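Local atomic coordinates of AT-less polyketide synthase (Streptomyces platensis subsp. rosaceus, PDB entry 4TKT), a protein that probably catalyses the chain-extending condensation of polyketide assembly, as a ketosynthase domain of the isomigrastatin synthase. Residues E486-A491 / V600-Y605; I331-L336 / C350-A355; Y51-A54 / G60-Y63; L195-L200 / G273-T278. All blocks are in the same frame, centred on the assembly; numbering follows the deposited sequence.

Overall arrangement
Interactions 2 and 4 are core contacts in which a helix packs on a strand of the same large sheet, and both rest on apolar side-chain ends alone; their centres lie about 22 Å apart. Interaction 1 is also buried, but it joins two loops, one in the KS-MAT linker domain and one much later in the chain, through a tryptophan and a glycerol-bridged arginine. Interaction 3 lies farther out, about 48 Å from interaction 1 between centres and on the opposite side of the chain's centre. It is partly exposed and depends on backbone hydrogen bonds. Thus side-chain packing serves the interior, while main-chain pairing shapes the outlying loop.

Interaction 1 of 4, residues E486-A491 / V600-Y605; sequences ERWSSA and VALPGY. With GOL (glycerol), chain G; SO4 (sulfate ion), chain D.
In the RhiE-like linker domain, the loop before helix 493-502 turns the indole of Trp488 onto the 600-605 segment, a late loop. The benzo end of the ring does the touching. Trp488 CH2 meets Val600 CG2 at 4.0 Å, the two side chains coming from opposite directions, and Trp488 CZ2 lies 4.1 Å from Leu602 CD2. At the ring edge, close to its plane, the carbonyl O of Ala601 approaches Trp488 CZ2 at 3.8 Å. Ile496 of helix 493-502 also touches the indole. The path from the linker domain back to the ketosynthase recalls the post-acyltransferase linker of modular synthases: at the far end of the segment Tyr605 N bonds to Glu107 OE1 of helix 93-109, and the Tyr605 side chain touches His103. One indole face carries Arg487, whose NE sits 3.6 Å above the Trp488 ring plane, over its centre. The guanidinium then grips glycerol at its edge, Arg487 NH1 donating to GOL O1 at 2.9 Å in a nearly straight bond (165°), while Ala601 N gives the same oxygen a weak bond. Glycerol, probably from the crystallisation liquor, is also hydrogen-bonded to Arg270 NE. Were Trp488 an alanine, a gap would probably open beside Val600 and Leu602, and the Arg487 side chain would lose the flat surface on which it lies. Ser490 OG bonds to O1 of a sulfate, probably of like origin, at 2.6 Å.

Interaction 2 of 4, residues I331-L336 / C350-A355; sequences IEIAGL and CAIGSA
This is a purely apolar helix-on-strand contact, in which Ile333 and Leu336 of helix 328-340 close on Ile352 of strand 350-353. The two backbones stand well apart, with the CA atoms of Ile333 and Ile352 10.0 Å from each other, so side chains alone bridge the gap. Ile352 is the single probe from the strand. Its CG1 stands opposite the backbone N (chi1 -166°) and the chain continues extended to CD1, which puts the methyl at full reach from the sheet. That methyl is shared by two helix residues one turn apart: Ile352 CD1 meets Ile333 CD1 at 3.8 Å and Leu336 CD1 also at 3.8 Å. Leu336 comes at it tip to tip, whereas Ile333 crosses it at a slant. Branched and long aliphatic residues suit these places because methyl ends can nestle at this distance without any polar group to satisfy. Phe403 of the neighbouring strand 403-405 touches both Leu336 and Ile352, and Phe240 packs on Ile333.

Polar needs are met beside the cluster. From the helix, Glu332 accepts from the backbone N-H groups of His321 and Gly322, one with each carboxylate oxygen, which ties the helix to the loop after strand 317-319. Just past the strand, Ser354 OG caps the backbone N of Lys356, where the next helix begins. Strand 317-319, helix 328-340 and strand 350-353 form a beta-alpha-beta unit, the crossover repeated in the thiolase fold to which ketosynthases belong.

Interaction 3 of 4, residues Y51-A54 / G60-Y63; sequences YYDA and GRTY
Arg61 lays the aliphatic part of its side chain along the backbone of Tyr51, with Arg61 CD 3.3 Å from Tyr51 O, and beside Asp53, whose CB meets Arg61 CB at 3.7 Å. A bend at chi2 (-65°) turns the chain back, and the guanidinium bonds to its own neighbour: Arg61 NH1 donates to Gly60 O at 2.8 Å. That oxygen lies in the guanidinium plane, whereas the donor stands above the carbonyl plane of Gly60. Replacing Arg61 by a small residue such as alanine is likely to uncover the Tyr51 carbonyl and Asp53 CB and to leave Gly60 O without this donor.

Backbone bonds hold the pair together. Thr62 N reaches Tyr51 O at 2.8 Å, and Thr62 O accepts from Asp53 N at 2.7 Å. The ring of Tyr52 comes obliquely to the next carbonyl, its CE1 3.5 Å from Tyr63 O, and makes a cation-pi contact with Lys65. Polar ends look elsewhere: Asp53 OD1 to Arg55 N, Thr62 OG1 to Tyr222 O and Tyr63 OH to Ala231 O. The two bonds of Thr62, flanking Tyr52, make a single parallel beta bridge, closing a loop between strands 39-40 and 66-67 in the N-terminal half of the ketosynthase.

Interaction 4 of 4, residues L195-L200 / G273-T278; sequences LACAAL and GVIRGT
Helix 188-202 passes strand 273-282 with Cys197 nearest to Thr278, their CA atoms 8.0 Å apart, close enough for a small helix residue to meet the strand's side chains directly. Cys197 supplies it. With chi1 at -72° the sulfur swings away from the carbonyl carbon, points across to the strand and settles against two branches of one isoleucine: Cys197 SG lies 3.8 Å from Ile275 CD1 and 4.0 Å from Ile275 CG2. The polarisable but weakly polar thiol suits such an apolar seat, in which Leu258 of strand 252-260 covers both Cys197 and Ile275. Thr278 adds a looser touch, its CG2 4.4 Å from Cys197 SG.

In this thiolase-type fold helix 188-202 lies across the large mixed sheet, also meeting strand 129-136, where Phe134 packs on Ala196 and Ala199. Between Ile275 and Thr278 the strand has a classic beta bulge, Arg276 and Gly277 both facing Val437. The extra residue lets Ile275 and Thr278, three apart in sequence, both direct their CB atoms toward the helix. Thr278 uses its two branches differently: the methyl faces the sulfur, while OG1 hydrogen-bonds to ND1 of His194, one turn before Cys197 on the same helix.

Interaction 1 of 4, residues E486-A491 / V600-Y605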
loop_
_atom_site.group_PDB
_atom_site.type_symbol
_atom_site.label_atom_id
_atom_site.label_comp_id
_atom_site.label_asym_id
_atom_site.label_seq_id
_atom_site.Cartn_x
_atom_site.Cartn_y
_atom_site.Cartn_z
ATOM N N GLU A 486 -0.368 -2.058 23.633
ATOM C CA GLU A 486 -1.513 -2.205 24.528
ATOM C C GLU A 486 -2.579 -3.168 24.010
ATOM O O GLU A 486 -3.319 -3.757 24.797
ATOM C CB GLU A 486 -2.149 -0.836 24.792
ATOM N N ARG A 487 -2.657 -3.333 22.695
ATOM C CA ARG A 487 -3.722 -4.133 22.099
ATOM C C ARG A 487 -3.555 -5.634 22.334
ATOM O O ARG A 487 -4.520 -6.391 22.235
ATOM C CB ARG A 487 -3.813 -3.865 20.595
ATOM C CG ARG A 487 -2.587 -4.298 19.810
ATOM C CD ARG A 487 -2.943 -4.578 18.357
ATOM N NE ARG A 487 -3.834 -5.728 18.225
ATOM C CZ ARG A 487 -4.305 -6.186 17.069
ATOM N NH1 ARG A 487 -3.972 -5.590 15.930
ATOM N NH2 ARG A 487 -5.110 -7.242 17.050
ATOM N N TRP A 488 -2.336 -6.063 22.646
ATOM C CA TRP A 488 -2.048 -7.491 22.741
ATOM C C TRP A 488 -2.188 -8.045 24.153
ATOM O O TRP A 488 -1.760 -7.427 25.129
ATOM C CB TRP A 488 -0.642 -7.787 22.217
ATOM C CG TRP A 488 -0.474 -7.490 20.762
ATOM C CD1 TRP A 488 0.298 -6.514 20.212
ATOM C CD2 TRP A 488 -1.104 -8.169 19.668
ATOM N NE1 TRP A 488 0.197 -6.544 18.842
ATOM C CE2 TRP A 488 -0.660 -7.552 18.484
ATOM C CE3 TRP A 488 -1.997 -9.240 19.577
ATOM C CZ2 TRP A 488 -1.079 -7.969 17.222
ATOM C CZ3 TRP A 488 -2.412 -9.651 18.323
ATOM C CH2 TRP A 488 -1.954 -9.018 17.164
ATOM N N SER A 489 -2.795 -9.225 24.240
ATOM C CA SER A 489 -2.912 -9.961 25.492
ATOM C C SER A 489 -2.698 -11.447 25.226
ATOM O O SER A 489 -2.537 -11.856 24.076
ATOM C CB SER A 489 -4.276 -9.728 26.137
ATOM O OG SER A 489 -5.316 -10.206 25.300
ATOM N N SER A 490 -2.705 -12.249 26.287
ATOM C CA SER A 490 -2.486 -13.689 26.169
ATOM C C SER A 490 -3.577 -14.366 25.350
ATOM O O SER A 490 -3.356 -15.419 24.752
ATOM C CB SER A 490 -2.405 -14.335 27.555
ATOM O OG SER A 490 -1.276 -13.871 28.274
ATOM N N ALA A 491 -4.755 -13.752 25.321
ATOM C CA ALA A 491 -5.888 -14.306 24.592
ATOM C C ALA A 491 -5.662 -14.253 23.083
ATOM O O ALA A 491 -6.378 -14.898 22.317
ATOM C CB ALA A 491 -7.163 -13.567 24.962
ATOM N N VAL A 600 -4.021 -12.245 11.919
ATOM C CA VAL A 600 -3.878 -10.904 12.468
ATOM C C VAL A 600 -2.701 -10.178 11.840
ATOM O O VAL A 600 -1.831 -10.798 11.228
ATOM C CB VAL A 600 -3.696 -10.929 13.999
ATOM C CG1 VAL A 600 -4.975 -11.389 14.682
ATOM C CG2 VAL A 600 -2.520 -11.818 14.383
ATOM N N ALA A 601 -2.683 -8.860 11.994
ATOM C CA ALA A 601 -1.612 -8.043 11.446
ATOM C C ALA A 601 -0.367 -8.128 12.320
ATOM O O ALA A 601 -0.374 -7.702 13.472
ATOM C CB ALA A 601 -2.064 -6.599 11.303
ATOM N N LEU A 602 0.699 -8.688 11.760
ATOM C CA LEU A 602 1.970 -8.801 12.461
ATOM C C LEU A 602 3.065 -8.141 11.630
ATOM O O LEU A 602 2.906 -7.981 10.421
ATOM C CB LEU A 602 2.300 -10.269 12.734
ATOM C CG LEU A 602 1.338 -10.979 13.687
ATOM C CD1 LEU A 602 1.631 -12.463 13.738
ATOM C CD2 LEU A 602 1.430 -10.372 15.076
ATOM N N PRO A 603 4.171 -7.738 12.277
ATOM C CA PRO A 603 5.290 -7.114 11.560
ATOM C C PRO A 603 5.778 -7.942 10.375
ATOM O O PRO A 603 5.843 -9.171 10.459
ATOM C CB PRO A 603 6.376 -7.014 12.633
ATOM C CG PRO A 603 5.620 -6.898 13.905
ATOM C CD PRO A 603 4.387 -7.742 13.735
ATOM N N GLY A 604 6.106 -7.262 9.280
ATOM C CA GLY A 604 6.588 -7.920 8.080
ATOM C C GLY A 604 8.063 -8.259 8.156
ATOM O O GLY A 604 8.742 -7.884 9.111
ATOM N N TYR A 605 8.557 -8.971 7.147
ATOM C CA TYR A 605 9.960 -9.369 7.096
ATOM C C TYR A 605 10.886 -8.156 7.120
ATOM O O TYR A 605 10.644 -7.172 6.423
ATOM C CB TYR A 605 10.236 -10.212 5.846
ATOM C CG TYR A 605 11.645 -10.758 5.777
ATOM C CD1 TYR A 605 12.669 -10.028 5.186
ATOM C CD2 TYR A 605 11.953 -12.006 6.307
ATOM C CE1 TYR A 605 13.955 -10.524 5.126
ATOM C CE2 TYR A 605 13.237 -12.509 6.249
ATOM C CZ TYR A 605 14.233 -11.764 5.660
ATOM O OH TYR A 605 15.516 -12.257 5.600
HETATM C C1 GOL G . -5.806 -7.488 12.580
HETATM O O1 GOL G . -4.911 -7.069 13.586
HETATM C C2 GOL G . -7.238 -7.341 13.076
HETATM O O2 GOL G . -7.254 -6.496 14.202
HETATM C C3 GOL G . -8.100 -6.732 11.978
HETATM O O3 GOL G . -8.159 -7.619 10.883
HETATM S S SO4 D . -1.796 -10.649 29.927
HETATM O O1 SO4 D . -2.136 -12.068 29.866
HETATM O O2 SO4 D . -0.437 -10.495 30.437
HETATM O O3 SO4 D . -1.883 -10.070 28.591
HETATM O O4 SO4 D . -2.731 -9.967 30.818
#

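Interaction 2 of 4, residues I331-L336 / C350-A355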
loop_
_atom_site.group_PDB
_atom_site.type_symbol
_atom_site.label_atom_id
_atom_site.label_comp_id
_atom_site.label_asym_id
_atom_site.label_seq_id
_atom_site.Cartn_x
_atom_site.Cartn_y
_atom_site.Cartn_z
ATOM N N ILE A 331 -12.859 22.839 -9.785
ATOM C CA ILE A 331 -13.443 21.949 -10.782
ATOM C C ILE A 331 -13.836 20.610 -10.162
ATOM O O ILE A 331 -14.901 20.070 -10.459
ATOM C CB ILE A 331 -12.472 21.722 -11.961
ATOM C CG1 ILE A 331 -12.525 22.914 -12.918
ATOM C CG2 ILE A 331 -12.810 20.447 -12.714
ATOM C CD1 ILE A 331 -11.603 22.783 -14.113
ATOM N N GLU A 332 -12.983 20.088 -9.284
ATOM C CA GLU A 332 -13.261 18.819 -8.623
ATOM C C GLU A 332 -14.526 18.888 -7.773
ATOM O O GLU A 332 -15.338 17.963 -7.781
ATOM C CB GLU A 332 -12.079 18.389 -7.755
ATOM C CG GLU A 332 -12.363 17.132 -6.948
ATOM C CD GLU A 332 -11.118 16.519 -6.348
ATOM O OE1 GLU A 332 -11.156 15.314 -6.023
ATOM O OE2 GLU A 332 -10.104 17.234 -6.200
ATOM N N ILE A 333 -14.692 19.986 -7.043
ATOM C CA ILE A 333 -15.877 20.168 -6.213
ATOM C C ILE A 333 -17.120 20.315 -7.085
ATOM O O ILE A 333 -18.186 19.789 -6.758
ATOM C CB ILE A 333 -15.734 21.390 -5.291
ATOM C CG1 ILE A 333 -14.574 21.173 -4.322
ATOM C CG2 ILE A 333 -17.011 21.625 -4.507
ATOM C CD1 ILE A 333 -14.719 19.920 -3.490
ATOM N N ALA A 334 -16.975 21.019 -8.202
ATOM C CA ALA A 334 -18.062 21.156 -9.165
ATOM C C ALA A 334 -18.485 19.786 -9.686
ATOM O O ALA A 334 -19.675 19.517 -9.858
ATOM C CB ALA A 334 -17.646 22.056 -10.314
ATOM N N GLY A 335 -17.501 18.925 -9.929
ATOM C CA GLY A 335 -17.756 17.577 -10.403
ATOM C C GLY A 335 -18.491 16.744 -9.373
ATOM O O GLY A 335 -19.442 16.031 -9.696
ATOM N N LEU A 336 -18.047 16.840 -8.124
ATOM C CA LEU A 336 -18.675 16.112 -7.031
ATOM C C LEU A 336 -20.101 16.593 -6.785
ATOM O O LEU A 336 -20.999 15.787 -6.545
ATOM C CB LEU A 336 -17.844 16.254 -5.758
ATOM C CG LEU A 336 -16.603 15.368 -5.663
ATOM C CD1 LEU A 336 -15.662 15.881 -4.590
ATOM C CD2 LEU A 336 -17.013 13.938 -5.368
ATOM N N CYS A 350 -21.368 15.036 4.251
ATOM C CA CYS A 350 -20.220 14.223 3.875
ATOM C C CYS A 350 -18.908 14.931 4.197
ATOM O O CYS A 350 -18.783 16.136 4.000
ATOM C CB CYS A 350 -20.288 13.882 2.384
ATOM S SG CYS A 350 -18.995 12.778 1.786
ATOM N N ALA A 351 -17.936 14.180 4.700
ATOM C CA ALA A 351 -16.622 14.738 4.984
ATOM C C ALA A 351 -15.767 14.695 3.727
ATOM O O ALA A 351 -15.964 13.839 2.864
ATOM C CB ALA A 351 -15.948 13.983 6.115
ATOM N N ILE A 352 -14.822 15.623 3.621
ATOM C CA ILE A 352 -13.939 15.663 2.464
ATOM C C ILE A 352 -12.553 16.179 2.854
ATOM O O ILE A 352 -12.413 17.009 3.753
ATOM C CB ILE A 352 -14.543 16.533 1.329
ATOM C CG1 ILE A 352 -13.803 16.299 0.008
ATOM C CG2 ILE A 352 -14.568 18.009 1.714
ATOM C CD1 ILE A 352 -14.454 16.972 -1.181
ATOM N N GLY A 353 -11.531 15.654 2.186
ATOM C CA GLY A 353 -10.155 16.035 2.445
ATOM C C GLY A 353 -9.225 15.276 1.522
ATOM O O GLY A 353 -9.673 14.425 0.754
ATOM N N SER A 354 -7.932 15.580 1.587
ATOM C CA SER A 354 -6.954 14.902 0.741
ATOM C C SER A 354 -5.654 14.605 1.478
ATOM O O SER A 354 -5.122 15.456 2.191
ATOM C CB SER A 354 -6.652 15.735 -0.506
ATOM O OG SER A 354 -5.715 15.071 -1.338
ATOM N N ALA A 355 -5.142 13.393 1.289
ATOM C CA ALA A 355 -3.871 12.997 1.879
ATOM C C ALA A 355 -2.719 13.774 1.255
ATOM O O ALA A 355 -1.639 13.867 1.836
ATOM C CB ALA A 355 -3.651 11.503 1.714
#

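Interaction 3 of 4, residues Y51-A54 / G60-Y63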
loop_
_atom_site.group_PDB
_atom_site.type_symbol
_atom_site.label_atom_id
_atom_site.label_comp_id
_atom_site.label_asym_id
_atom_site.label_seq_id
_atom_site.Cartn_x
_atom_site.Cartn_y
_atom_site.Cartn_z
ATOM N N TYR A 51 19.801 23.524 -10.297
ATOM C CA TYR A 51 18.533 23.673 -11.001
ATOM C C TYR A 51 17.584 24.692 -10.377
ATOM O O TYR A 51 16.686 25.189 -11.051
ATOM C CB TYR A 51 17.821 22.325 -11.087
ATOM C CG TYR A 51 18.693 21.208 -11.596
ATOM C CD1 TYR A 51 18.979 21.087 -12.948
ATOM C CD2 TYR A 51 19.225 20.267 -10.725
ATOM C CE1 TYR A 51 19.777 20.062 -13.419
ATOM C CE2 TYR A 51 20.022 19.241 -11.186
ATOM C CZ TYR A 51 20.296 19.143 -12.535
ATOM O OH TYR A 51 21.091 18.120 -12.998
ATOM N N TYR A 52 17.763 25.001 -9.099
ATOM C CA TYR A 52 16.796 25.858 -8.422
ATOM C C TYR A 52 16.911 27.323 -8.832
ATOM O O TYR A 52 18.008 27.866 -8.957
ATOM C CB TYR A 52 16.929 25.746 -6.902
ATOM C CG TYR A 52 15.935 26.616 -6.164
ATOM C CD1 TYR A 52 14.603 26.238 -6.049
ATOM C CD2 TYR A 52 16.324 27.823 -5.599
ATOM C CE1 TYR A 52 13.688 27.036 -5.383
ATOM C CE2 TYR A 52 15.417 28.627 -4.932
ATOM C CZ TYR A 52 14.103 28.229 -4.827
ATOM O OH TYR A 52 13.202 29.030 -4.163
ATOM N N ASP A 53 15.755 27.945 -9.037
ATOM C CA ASP A 53 15.647 29.377 -9.291
ATOM C C ASP A 53 14.215 29.795 -8.979
ATOM O O ASP A 53 13.272 29.281 -9.577
ATOM C CB ASP A 53 16.016 29.714 -10.738
ATOM C CG ASP A 53 16.209 31.207 -10.966
ATOM O OD1 ASP A 53 15.417 32.013 -10.430
ATOM O OD2 ASP A 53 17.160 31.578 -11.685
ATOM N N ALA A 54 14.057 30.729 -8.045
ATOM C CA ALA A 54 12.732 31.111 -7.558
ATOM C C ALA A 54 11.862 31.753 -8.640
ATOM O O ALA A 54 10.636 31.763 -8.530
ATOM C CB ALA A 54 12.864 32.048 -6.372
ATOM N N GLY A 60 15.888 25.913 -18.095
ATOM C CA GLY A 60 16.927 25.095 -17.499
ATOM C C GLY A 60 16.908 25.122 -15.985
ATOM O O GLY A 60 17.826 24.622 -15.334
ATOM N N ARG A 61 15.856 25.708 -15.423
ATOM C CA ARG A 61 15.732 25.831 -13.977
ATOM C C ARG A 61 14.354 25.404 -13.491
ATOM O O ARG A 61 13.478 25.073 -14.290
ATOM C CB ARG A 61 16.013 27.268 -13.534
ATOM C CG ARG A 61 17.416 27.766 -13.855
ATOM C CD ARG A 61 18.478 26.992 -13.089
ATOM N NE ARG A 61 19.823 27.492 -13.365
ATOM C CZ ARG A 61 20.600 27.047 -14.347
ATOM N NH1 ARG A 61 20.169 26.086 -15.152
ATOM N NH2 ARG A 61 21.809 27.562 -14.523
ATOM N N THR A 62 14.176 25.410 -12.174
ATOM C CA THR A 62 12.887 25.114 -11.561
ATOM C C THR A 62 12.713 25.934 -10.288
ATOM O O THR A 62 13.687 26.255 -9.609
ATOM C CB THR A 62 12.739 23.617 -11.232
ATOM O OG1 THR A 62 11.446 23.378 -10.665
ATOM C CG2 THR A 62 13.805 23.173 -10.247
ATOM N N TYR A 63 11.470 26.282 -9.971
ATOM C CA TYR A 63 11.190 27.113 -8.807
ATOM C C TYR A 63 10.668 26.282 -7.641
ATOM O O TYR A 63 10.352 26.813 -6.576
ATOM C CB TYR A 63 10.194 28.220 -9.166
ATOM C CG TYR A 63 8.876 27.714 -9.694
ATOM C CD1 TYR A 63 8.730 27.355 -11.029
ATOM C CD2 TYR A 63 7.775 27.599 -8.860
ATOM C CE1 TYR A 63 7.525 26.888 -11.515
ATOM C CE2 TYR A 63 6.568 27.134 -9.335
ATOM C CZ TYR A 63 6.447 26.781 -10.662
ATOM O OH TYR A 63 5.239 26.318 -11.131
#

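Interaction 4 of 4, residues L195-L200 / G273-T278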
loop_
_atom_site.group_PDB
_atom_site.type_symbol
_atom_site.label_atom_id
_atom_site.label_comp_id
_atom_site.label_asym_id
_atom_site.label_seq_id
_atom_site.Cartn_x
_atom_site.Cartn_y
_atom_site.Cartn_z
ATOM N N LEU A 195 -9.036 -2.575 -13.023
ATOM C CA LEU A 195 -8.803 -3.737 -13.871
ATOM C C LEU A 195 -8.702 -5.019 -13.052
ATOM O O LEU A 195 -9.142 -6.081 -13.491
ATOM C CB LEU A 195 -7.537 -3.544 -14.701
ATOM C CG LEU A 195 -7.589 -2.360 -15.666
ATOM C CD1 LEU A 195 -6.302 -2.265 -16.446
ATOM C CD2 LEU A 195 -8.781 -2.480 -16.609
ATOM N N ALA A 196 -8.117 -4.916 -11.863
ATOM C CA ALA A 196 -8.009 -6.060 -10.966
ATOM C C ALA A 196 -9.388 -6.563 -10.556
ATOM O O ALA A 196 -9.651 -7.765 -10.582
ATOM C CB ALA A 196 -7.192 -5.697 -9.735
ATOM N N CYS A 197 -10.267 -5.640 -10.184
ATOM C CA CYS A 197 -11.613 -6.001 -9.759
ATOM C C CYS A 197 -12.398 -6.628 -10.902
ATOM O O CYS A 197 -13.189 -7.549 -10.691
ATOM C CB CYS A 197 -12.355 -4.777 -9.214
ATOM S SG CYS A 197 -11.757 -4.208 -7.597
ATOM N N ALA A 198 -12.168 -6.131 -12.113
ATOM C CA ALA A 198 -12.827 -6.668 -13.298
ATOM C C ALA A 198 -12.369 -8.094 -13.573
ATOM O O ALA A 198 -13.173 -8.956 -13.923
ATOM C CB ALA A 198 -12.556 -5.782 -14.506
ATOM N N ALA A 199 -11.072 -8.335 -13.408
ATOM C CA ALA A 199 -10.495 -9.654 -13.636
ATOM C C ALA A 199 -11.030 -10.671 -12.630
ATOM O O ALA A 199 -11.329 -11.812 -12.984
ATOM C CB ALA A 199 -8.977 -9.588 -13.570
ATOM N N LEU A 200 -11.148 -10.250 -11.374
ATOM C CA LEU A 200 -11.685 -11.109 -10.323
ATOM C C LEU A 200 -13.155 -11.425 -10.569
ATOM O O LEU A 200 -13.581 -12.569 -10.431
ATOM C CB LEU A 200 -11.513 -10.454 -8.952
ATOM C CG LEU A 200 -10.078 -10.307 -8.446
ATOM C CD1 LEU A 200 -10.049 -9.489 -7.169
ATOM C CD2 LEU A 200 -9.455 -11.676 -8.221
ATOM N N GLY A 273 -11.685 -4.032 4.287
ATOM C CA GLY A 273 -12.716 -3.254 3.632
ATOM C C GLY A 273 -13.223 -3.974 2.400
ATOM O O GLY A 273 -12.671 -5.000 2.000
ATOM N N VAL A 274 -14.277 -3.437 1.795
ATOM C CA VAL A 274 -14.864 -4.046 0.612
ATOM C C VAL A 274 -15.056 -3.022 -0.498
ATOM O O VAL A 274 -15.673 -1.979 -0.292
ATOM C CB VAL A 274 -16.224 -4.700 0.931
ATOM C CG1 VAL A 274 -16.882 -5.213 -0.343
ATOM C CG2 VAL A 274 -16.049 -5.828 1.941
ATOM N N ILE A 275 -14.515 -3.320 -1.675
ATOM C CA ILE A 275 -14.724 -2.475 -2.842
ATOM C C ILE A 275 -16.083 -2.787 -3.456
ATOM O O ILE A 275 -16.322 -3.900 -3.920
ATOM C CB ILE A 275 -13.618 -2.672 -3.891
ATOM C CG1 ILE A 275 -12.258 -2.298 -3.297
ATOM C CG2 ILE A 275 -13.905 -1.845 -5.133
ATOM C CD1 ILE A 275 -11.096 -2.526 -4.236
ATOM N N ARG A 276 -16.976 -1.802 -3.444
ATOM C CA ARG A 276 -18.335 -1.996 -3.935
ATOM C C ARG A 276 -18.437 -1.725 -5.431
ATOM O O ARG A 276 -19.211 -2.375 -6.135
ATOM C CB ARG A 276 -19.309 -1.094 -3.175
ATOM C CG ARG A 276 -19.510 -1.465 -1.715
ATOM C CD ARG A 276 -20.678 -2.422 -1.532
ATOM N NE ARG A 276 -21.941 -1.847 -1.997
ATOM C CZ ARG A 276 -23.142 -2.282 -1.624
ATOM N NH1 ARG A 276 -23.254 -3.291 -0.771
ATOM N NH2 ARG A 276 -24.235 -1.702 -2.099
ATOM N N GLY A 277 -17.653 -0.765 -5.912
ATOM C CA GLY A 277 -17.685 -0.395 -7.314
ATOM C C GLY A 277 -16.516 0.466 -7.755
ATOM O O GLY A 277 -15.942 1.218 -6.966
ATOM N N THR A 278 -16.154 0.341 -9.026
ATOM C CA THR A 278 -15.115 1.172 -9.620
ATOM C C THR A 278 -15.577 1.681 -10.975
ATOM O O THR A 278 -16.452 1.088 -11.604
ATOM C CB THR A 278 -13.792 0.404 -9.800
ATOM O OG1 THR A 278 -13.979 -0.657 -10.745
ATOM C CG2 THR A 278 -13.314 -0.172 -8.477
#